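Local coordinates for mRNA interferase (PDB 6L2A), which probably acts as the toxin of a type II toxin-antitoxin system, a MazF-family endoribonuclease that cleaves RNA, at residues A[88-91]-A[92-96]; A[100-104]-A[105-109]. The protein carries 6 engineered substitutions. All coordinates share one frame; numbering follows the deposited sequence.

Contact 1 (A[88-91]-A[92-96]). Engineered in segment 92-96: Ala93 (natural residue Glu), Ala94 (natural residue Arg).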
loop_
_atom_site.group_PDB
_atom_site.type_symbol
_atom_site.label_atom_id
_atom_site.label_comp_id
_atom_site.label_asym_id
_atom_site.label_seq_id
_atom_site.Cartn_x
_atom_site.Cartn_y
_atom_site.Cartn_z
ATOM N N ARG A 88 3.623 -1.821 1.583
ATOM C CA ARG A 88 3.542 -1.478 2.996
ATOM C C ARG A 88 3.913 -0.018 3.196
ATOM O O ARG A 88 4.649 0.575 2.403
ATOM C CB ARG A 88 4.481 -2.317 3.879
ATOM C CG ARG A 88 4.837 -3.694 3.371
ATOM C CD ARG A 88 3.897 -4.749 3.921
ATOM N NE ARG A 88 4.502 -6.075 3.867
ATOM C CZ ARG A 88 5.334 -6.548 4.790
ATOM N NH1 ARG A 88 5.842 -7.766 4.668
ATOM N NH2 ARG A 88 5.657 -5.801 5.839
ATOM N N SER A 89 3.416 0.546 4.291
ATOM C CA SER A 89 3.842 1.851 4.773
ATOM C C SER A 89 4.717 1.656 6.001
ATOM O O SER A 89 4.364 0.893 6.906
ATOM C CB SER A 89 2.646 2.745 5.102
ATOM O OG SER A 89 1.935 3.081 3.923
ATOM N N ILE A 90 5.862 2.335 6.022
ATOM C CA ILE A 90 6.831 2.198 7.097
ATOM C C ILE A 90 7.202 3.583 7.600
ATOM O O ILE A 90 7.022 4.590 6.914
ATOM C CB ILE A 90 8.097 1.438 6.646
ATOM C CG1 ILE A 90 8.750 2.160 5.466
ATOM C CG2 ILE A 90 7.754 0.005 6.268
ATOM C CD1 ILE A 90 10.099 1.584 5.064
ATOM N N ALA A 91 7.723 3.620 8.821
ATOM C CA ALA A 91 8.301 4.846 9.343
ATOM C C ALA A 91 9.618 5.141 8.637
ATOM O O ALA A 91 10.332 4.232 8.206
ATOM C CB ALA A 91 8.526 4.733 10.851
ATOM N N THR A 92 9.937 6.432 8.512
ATOM C CA THR A 92 11.243 6.801 7.971
ATOM C C THR A 92 12.368 6.224 8.816
ATOM O O THR A 92 13.458 5.954 8.300
ATOM C CB THR A 92 11.382 8.321 7.880
ATOM O OG1 THR A 92 11.241 8.896 9.185
ATOM C CG2 THR A 92 10.327 8.901 6.956
ATOM N N ALA A 93 12.118 6.013 10.110
ATOM C CA ALA A 93 13.097 5.359 10.969
ATOM C C ALA A 93 13.392 3.934 10.522
ATOM O O ALA A 93 14.406 3.364 10.939
ATOM C CB ALA A 93 12.608 5.366 12.419
ATOM N N ALA A 94 12.538 3.348 9.685
ATOM C CA ALA A 94 12.792 2.023 9.137
ATOM C C ALA A 94 13.584 2.061 7.839
ATOM O O ALA A 94 13.981 1.001 7.346
ATOM C CB ALA A 94 11.473 1.277 8.912
ATOM N N LEU A 95 13.811 3.244 7.270
ATOM C CA LEU A 95 14.697 3.387 6.121
ATOM C C LEU A 95 16.137 3.260 6.595
ATOM O O LEU A 95 16.595 4.054 7.425
ATOM C CB LEU A 95 14.476 4.732 5.432
ATOM C CG LEU A 95 13.310 4.873 4.456
ATOM C CD1 LEU A 95 13.325 6.258 3.828
ATOM C CD2 LEU A 95 13.373 3.803 3.383
ATOM N N LEU A 96 16.854 2.263 6.076
ATOM C CA LEU A 96 18.205 1.966 6.539
ATOM C C LEU A 96 19.267 2.595 5.644
ATOM O O LEU A 96 20.074 3.404 6.112
ATOM C CB LEU A 96 18.396 0.448 6.638
ATOM C CG LEU A 96 17.378 -0.223 7.568
ATOM C CD1 LEU A 96 17.463 -1.739 7.525
ATOM C CD2 LEU A 96 17.526 0.279 8.988
#
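Ala91 and Ala94 meet through their backbones, where the chain leaves strand 88-91 and curls into a single 3-10 turn; Ala94 and its neighbour Ala93 are engineered residues, arginine and glutamate in the natural sequence. Ala94 N donates to Ala91 O over 2.8 Å, with an N-H...O angle of 152°. The amide does not lie in the plane of that carbonyl but stands above it, 59° out, because the chain folds back so tightly. The next bond follows one residue on, Leu95 N to Thr92 O at 2.9 Å, so two successive i to i+3 bonds define the turn. The curl also brings Ala94 CB to within 3.2 Å of Ala91 O, laying the methyl beside the same oxygen.

A short 3-10 link of this kind leading into the last strand is familiar from SH3-like barrels, the fold of MazF toxins. Here it carries the chain from strand 88-91, paired with strand 49-56, to strand 95-101, which pairs with strand 10-14.

Two of the apolar contacts lie on the inside of the bend. Ile90 CG1 sits between its own backbone N and carbonyl carbon (chi1 58°), and this sends CD1 forward to Ala94 and Leu95. Ile90 CB and Ala94 CB are 4.1 Å apart, and Ile90 CD1 lies 4.3 Å from Leu95 CD2. Val14 touches both Ile90 and Leu95, while Trp12 also packs on Leu95. The third pair is on the exposed outer side, where Ala91 CB and Ala93 CB come within 4.4 Å.

Contact 2 (A[100-104]-A[105-109])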
loop_
_atom_site.group_PDB
_atom_site.type_symbol
_atom_site.label_atom_id
_atom_site.label_comp_id
_atom_site.label_asym_id
_atom_site.label_seq_id
_atom_site.Cartn_x
_atom_site.Cartn_y
_atom_site.Cartn_z
ATOM N N GLY A 100 19.830 1.889 -4.754
ATOM C CA GLY A 100 19.860 2.336 -6.129
ATOM C C GLY A 100 18.534 2.921 -6.564
ATOM O O GLY A 100 17.837 3.558 -5.769
ATOM N N ARG A 101 18.168 2.697 -7.822
ATOM C CA ARG A 101 16.974 3.301 -8.387
ATOM C C ARG A 101 16.483 2.444 -9.539
ATOM O O ARG A 101 17.288 1.876 -10.280
ATOM C CB ARG A 101 17.271 4.721 -8.874
ATOM C CG ARG A 101 16.066 5.596 -9.115
ATOM C CD ARG A 101 16.503 6.844 -9.860
ATOM N NE ARG A 101 17.614 6.549 -10.765
ATOM C CZ ARG A 101 17.465 6.257 -12.054
ATOM N NH1 ARG A 101 16.252 6.229 -12.590
ATOM N NH2 ARG A 101 18.526 5.999 -12.809
ATOM N N VAL A 102 15.166 2.349 -9.687
ATOM C CA VAL A 102 14.603 1.737 -10.884
ATOM C C VAL A 102 14.567 2.781 -11.992
ATOM O O VAL A 102 14.503 3.989 -11.735
ATOM C CB VAL A 102 13.203 1.147 -10.615
ATOM C CG1 VAL A 102 13.236 0.231 -9.397
ATOM C CG2 VAL A 102 12.169 2.255 -10.433
ATOM N N SER A 103 14.631 2.322 -13.238
ATOM C CA SER A 103 14.552 3.248 -14.356
ATOM C C SER A 103 13.142 3.825 -14.462
ATOM O O SER A 103 12.186 3.317 -13.869
ATOM C CB SER A 103 14.937 2.554 -15.662
ATOM O OG SER A 103 13.959 1.600 -16.036
ATOM N N ALA A 104 13.018 4.907 -15.233
ATOM C CA ALA A 104 11.706 5.519 -15.412
ATOM C C ALA A 104 10.735 4.573 -16.111
ATOM O O ALA A 104 9.524 4.637 -15.871
ATOM C CB ALA A 104 11.835 6.828 -16.191
ATOM N N ALA A 105 11.242 3.688 -16.974
ATOM C CA ALA A 105 10.369 2.713 -17.621
ATOM C C ALA A 105 9.903 1.650 -16.634
ATOM O O ALA A 105 8.741 1.228 -16.668
ATOM C CB ALA A 105 11.087 2.073 -18.809
ATOM N N GLU A 106 10.796 1.201 -15.749
ATOM C CA GLU A 106 10.392 0.250 -14.721
ATOM C C GLU A 106 9.388 0.875 -13.759
ATOM O O GLU A 106 8.450 0.207 -13.309
ATOM C CB GLU A 106 11.621 -0.265 -13.969
ATOM C CG GLU A 106 12.467 -1.252 -14.769
ATOM C CD GLU A 106 13.835 -1.483 -14.155
ATOM O OE1 GLU A 106 14.275 -0.643 -13.342
ATOM O OE2 GLU A 106 14.472 -2.508 -14.480
ATOM N N LEU A 107 9.560 2.161 -13.439
ATOM C CA LEU A 107 8.621 2.821 -12.536
ATOM C C LEU A 107 7.250 2.970 -13.183
ATOM O O LEU A 107 6.223 2.795 -12.517
ATOM C CB LEU A 107 9.165 4.184 -12.105
ATOM C CG LEU A 107 8.381 4.881 -10.992
ATOM C CD1 LEU A 107 8.320 4.005 -9.750
ATOM C CD2 LEU A 107 8.991 6.235 -10.658
ATOM N N ALA A 108 7.211 3.298 -14.477
ATOM C CA ALA A 108 5.937 3.328 -15.188
ATOM C C ALA A 108 5.266 1.960 -15.162
ATOM O O ALA A 108 4.044 1.860 -15.001
ATOM C CB ALA A 108 6.145 3.802 -16.627
ATOM N N GLN A 109 6.053 0.892 -15.320
ATOM C CA GLN A 109 5.510 -0.452 -15.166
ATOM C C GLN A 109 4.989 -0.675 -13.751
ATOM O O GLN A 109 3.928 -1.279 -13.560
ATOM C CB GLN A 109 6.572 -1.495 -15.510
ATOM C CG GLN A 109 6.734 -1.762 -16.997
ATOM C CD GLN A 109 7.718 -2.881 -17.274
ATOM O OE1 GLN A 109 7.369 -3.897 -17.878
ATOM N NE2 GLN A 109 8.956 -2.702 -16.828
#
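Ser103 and Glu106 reach past each other, each side chain turned to the other's backbone amide. A chi1 of 69° swings Ser103 OG over its own backbone toward the first turn of the helix, where it accepts from Glu106 N at 3.2 Å, an N-H...O angle of 163°. Glu106 runs back the other way, extended beyond CG, and OE1 takes Ser103 N at 3.0 Å. That N-H comes to the anti side of the oxygen, 32° out of the carboxylate plane. This reciprocal pair is a capping box, with Ser103 as N-cap of helix 104-117.

Val102 lies over the returning glutamate and crosses it obliquely, its CB 3.4 Å from Glu106 OE1. Its CG2 branch reaches Leu107 CB at 3.9 Å, and those two side chains cross at about a right angle. Joining the residue before the cap to the fourth residue after it, this is a hydrophobic staple beside the box; Leu69 extends the apolar packing on Val102. Behind the side chains the ordinary helical bonds begin, Leu107 N to Ser103 O at 2.9 Å and Ala108 N to Ala104 O at 3.0 Å.

Glu106 is buried and its carboxylate is divided between two amides, OE1 on Ser103 N and OE2 on Ser70 N. The group therefore ties the helix start to Ser70, just past the end of strand 66-69, and the two N-H donors, with the nearby helix N-terminus, would tend to stabilise it as the anion.

Overall arrangement
Contacts 1 and 2 sit at the two ends of strand 95-101, on opposite sides of the chain's centre and with their own centres about 20 Å apart. Both are partly buried: each mixes a face turned to the protein interior with alanines on the surface. Contact 1 leads into the strand from within the sheet; its one hydrogen bond across the segments is backbone to backbone, and the side-chain pairs that meet there are apolar. Contact 2 leads out of the strand into helix 104-117, and there side-chain oxygens are recruited for amides at the helix start. The surroundings differ too: Ser89 in 88-91 bonds to the second subunit, whereas 100-109 is touched by no other chain of the assembly.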